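Glyoxalase 3 (PDB 4LRU) converts methylglyoxal to D-lactate in a single glutathione-independent step, detoxifying the methylglyoxal that Candida albicans itself generates. Local coordinates at residues 133-139 and 215-221. Residue numbers count along the deposited sequence, not the author numbering.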
ATOM      1  N   GLY A 133      13.171   4.282  -9.875  1.00 20.08           N
ATOM      2  CA  GLY A 133      12.060   4.781  -9.094  1.00 20.33           C
ATOM      3  C   GLY A 133      11.990   4.258  -7.665  1.00 20.11           C
ATOM      4  O   GLY A 133      12.867   3.516  -7.213  1.00 21.29           O
ATOM      5  N   VAL A 134      10.938   4.650  -6.957  1.00 19.49           N
ATOM      6  CA  VAL A 134      10.754   4.264  -5.565  1.00 17.82           C
ATOM      7  C   VAL A 134       9.529   3.358  -5.471  1.00 18.96           C
ATOM      8  O   VAL A 134       8.460   3.667  -6.022  1.00 17.51           O
ATOM      9  CB  VAL A 134      10.628   5.503  -4.649  1.00 18.39           C
ATOM     10  CG1 VAL A 134      10.066   5.125  -3.284  1.00 18.84           C
ATOM     11  CG2 VAL A 134      11.982   6.173  -4.502  1.00 23.46           C
ATOM     12  N   VAL A 135       9.695   2.245  -4.761  0.50 18.88           N
ATOM     13  CA  VAL A 135       8.612   1.307  -4.502  0.50 19.10           C
ATOM     14  C   VAL A 135       8.327   1.300  -3.001  0.50 18.34           C
ATOM     15  O   VAL A 135       9.248   1.227  -2.177  0.50 20.00           O
ATOM     16  CB  VAL A 135       8.977  -0.117  -4.967  0.50 19.37           C
ATOM     17  CG1 VAL A 135       7.874  -1.103  -4.601  0.50 18.93           C
ATOM     18  CG2 VAL A 135       9.238  -0.136  -6.463  0.50 20.66           C
ATOM     19  N   SER A 136       7.049   1.382  -2.657  1.00 16.60           N
ATOM     20  CA  SER A 136       6.626   1.699  -1.303  1.00 17.14           C
ATOM     21  C   SER A 136       5.286   1.052  -1.004  1.00 17.76           C
ATOM     22  O   SER A 136       4.516   0.722  -1.906  1.00 17.29           O
ATOM     23  CB  SER A 136       6.549   3.202  -1.112  1.00 18.34           C
ATOM     24  OG  SER A 136       5.563   3.762  -1.956  1.00 18.68           O
ATOM     25  N   ALA A 137       5.012   0.870   0.278  1.00 18.26           N
ATOM     26  CA  ALA A 137       3.726   0.378   0.724  1.00 18.93           C
ATOM     27  C   ALA A 137       3.547   0.674   2.201  1.00 17.86           C
ATOM     28  O   ALA A 137       4.514   0.820   2.955  1.00 17.94           O
ATOM     29  CB  ALA A 137       3.625  -1.117   0.470  1.00 19.55           C
ATOM     30  N   VAL A 138       2.291   0.722   2.609  1.00 17.41           N
ATOM     31  CA  VAL A 138       1.957   0.918   4.018  1.00 18.46           C
ATOM     32  C   VAL A 138       1.102  -0.235   4.540  1.00 22.88           C
ATOM     33  O   VAL A 138       0.324  -0.831   3.807  1.00 21.38           O
ATOM     34  CB  VAL A 138       1.268   2.276   4.238  1.00 20.45           C
ATOM     35  CG1 VAL A 138      -0.090   2.343   3.552  1.00 21.35           C
ATOM     36  CG2 VAL A 138       1.126   2.578   5.727  1.00 21.59           C
ATOM     37  N   CYS A 139       1.277  -0.547   5.827  1.00 22.42           N
ATOM     38  CA  CYS A 139       0.363  -1.435   6.562  1.00 22.33           C
ATOM     39  C   CYS A 139       0.504  -2.887   6.086  1.00 19.92           C
ATOM     40  O   CYS A 139       1.567  -3.461   6.252  1.00 18.38           O
ATOM     41  CB  CYS A 139      -1.065  -0.922   6.452  1.00 21.07           C
ATOM     42  SG  CYS A 139      -2.218  -1.691   7.606  1.00 33.20           S
ATOM     43  N   ARG A 215      15.635   2.895  -2.095  1.00 20.80           N
ATOM     44  CA  ARG A 215      14.420   3.283  -2.816  1.00 19.73           C
ATOM     45  C   ARG A 215      13.232   2.376  -2.472  1.00 20.17           C
ATOM     46  O   ARG A 215      12.249   2.280  -3.211  1.00 20.31           O
ATOM     47  CB  ARG A 215      14.703   3.314  -4.328  1.00 20.11           C
ATOM     48  CG  ARG A 215      15.610   4.480  -4.736  1.00 22.26           C
ATOM     49  CD  ARG A 215      16.114   4.372  -6.164  1.00 22.72           C
ATOM     50  NE  ARG A 215      16.944   3.190  -6.354  1.00 24.12           N
ATOM     51  CZ  ARG A 215      16.561   2.099  -7.005  1.00 23.10           C
ATOM     52  NH1 ARG A 215      15.364   2.050  -7.581  1.00 22.11           N
ATOM     53  NH2 ARG A 215      17.371   1.054  -7.081  1.00 26.01           N
ATOM     54  N   ILE A 216      13.319   1.733  -1.315  1.00 19.23           N
ATOM     55  CA  ILE A 216      12.183   1.003  -0.754  1.00 19.50           C
ATOM     56  C   ILE A 216      11.754   1.704   0.526  1.00 19.64           C
ATOM     57  O   ILE A 216      12.560   1.898   1.433  1.00 20.28           O
ATOM     58  CB  ILE A 216      12.568  -0.438  -0.422  1.00 20.52           C
ATOM     59  CG1 ILE A 216      13.086  -1.126  -1.685  1.00 23.98           C
ATOM     60  CG2 ILE A 216      11.377  -1.178   0.164  1.00 20.01           C
ATOM     61  CD1 ILE A 216      13.659  -2.499  -1.449  1.00 28.99           C
ATOM     62  N   VAL A 217      10.487   2.095   0.578  1.00 19.36           N
ATOM     63  CA  VAL A 217       9.956   2.828   1.727  1.00 18.58           C
ATOM     64  C   VAL A 217       8.684   2.147   2.208  1.00 19.16           C
ATOM     65  O   VAL A 217       7.746   1.922   1.436  1.00 19.59           O
ATOM     66  CB  VAL A 217       9.659   4.296   1.378  1.00 18.32           C
ATOM     67  CG1 VAL A 217       9.127   5.036   2.587  1.00 21.10           C
ATOM     68  CG2 VAL A 217      10.900   4.970   0.832  1.00 20.33           C
ATOM     69  N   THR A 218       8.654   1.786   3.482  1.00 18.00           N
ATOM     70  CA  THR A 218       7.464   1.155   4.030  1.00 17.46           C
ATOM     71  C   THR A 218       7.027   1.825   5.322  1.00 17.60           C
ATOM     72  O   THR A 218       7.840   2.428   6.022  1.00 18.31           O
ATOM     73  CB  THR A 218       7.713  -0.343   4.291  1.00 16.48           C
ATOM     74  OG1 THR A 218       8.943  -0.523   5.004  1.00 19.38           O
ATOM     75  CG2 THR A 218       7.805  -1.109   2.970  1.00 18.78           C
ATOM     76  N   GLY A 219       5.734   1.697   5.635  1.00 18.18           N
ATOM     77  CA  GLY A 219       5.165   2.204   6.884  1.00 17.35           C
ATOM     78  C   GLY A 219       4.236   1.207   7.545  1.00 18.27           C
ATOM     79  O   GLY A 219       3.778   0.251   6.919  1.00 17.56           O
ATOM     80  N   VAL A 220       3.922   1.439   8.813  1.00 16.88           N
ATOM     81  CA  VAL A 220       3.347   0.375   9.642  1.00 17.70           C
ATOM     82  C   VAL A 220       1.828   0.187   9.477  1.00 19.00           C
ATOM     83  O   VAL A 220       1.312  -0.938   9.557  1.00 19.72           O
ATOM     84  CB  VAL A 220       3.662   0.623  11.119  1.00 17.73           C
ATOM     85  CG1 VAL A 220       3.033  -0.454  11.992  1.00 18.87           C
ATOM     86  CG2 VAL A 220       5.168   0.656  11.317  1.00 19.15           C
ATOM     87  N   ASN A 221       1.106   1.286   9.303  1.00 17.89           N
ATOM     88  CA  ASN A 221      -0.302   1.363   9.699  1.00 18.16           C
ATOM     89  C   ASN A 221      -0.983   2.607   9.134  1.00 20.16           C
ATOM     90  O   ASN A 221      -0.344   3.438   8.491  1.00 18.43           O
ATOM     91  CB  ASN A 221      -0.413   1.352  11.234  1.00 18.90           C
ATOM     92  CG  ASN A 221       0.477   2.400  11.894  1.00 18.83           C
ATOM     93  OD1 ASN A 221       0.734   3.454  11.306  1.00 18.67           O
ATOM     94  ND2 ASN A 221       0.999   2.096  13.072  1.00 19.26           N
TER
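Neighbouring parallel strands are stitched by bonds that slant alternately from one backbone to the other, and strands 134-138 and 216-219, 5° from parallel with axes 4.8 Å apart, illustrate the principle. Arg215 begins the ladder: its O accepts Val135 N at 3.0 Å, while its side chain reaches back so that NH1 donates to Gly133 O at 2.9 Å; the guanidinium also meets Tyr129 of helix 119-130 in a cation-pi contact. Midway, Val217 bonds at both ends, its N to Val135 O and its O to Ala137 N, each 3.1 Å. Val217 CG2 lies 4.2 Å from Val134 CG1, and both valines pack on Val232 of helix 225-236. The last rung, Cys139 N to Gly219 O at 2.8 Å, falls just where Cys139 adopts a positive phi of 71°. This strained turn after a central strand is the nucleophile elbow of the DJ-1/PfpI fold, and Cys139 is the inferred active-site cysteine, beside His140 and near Glu171.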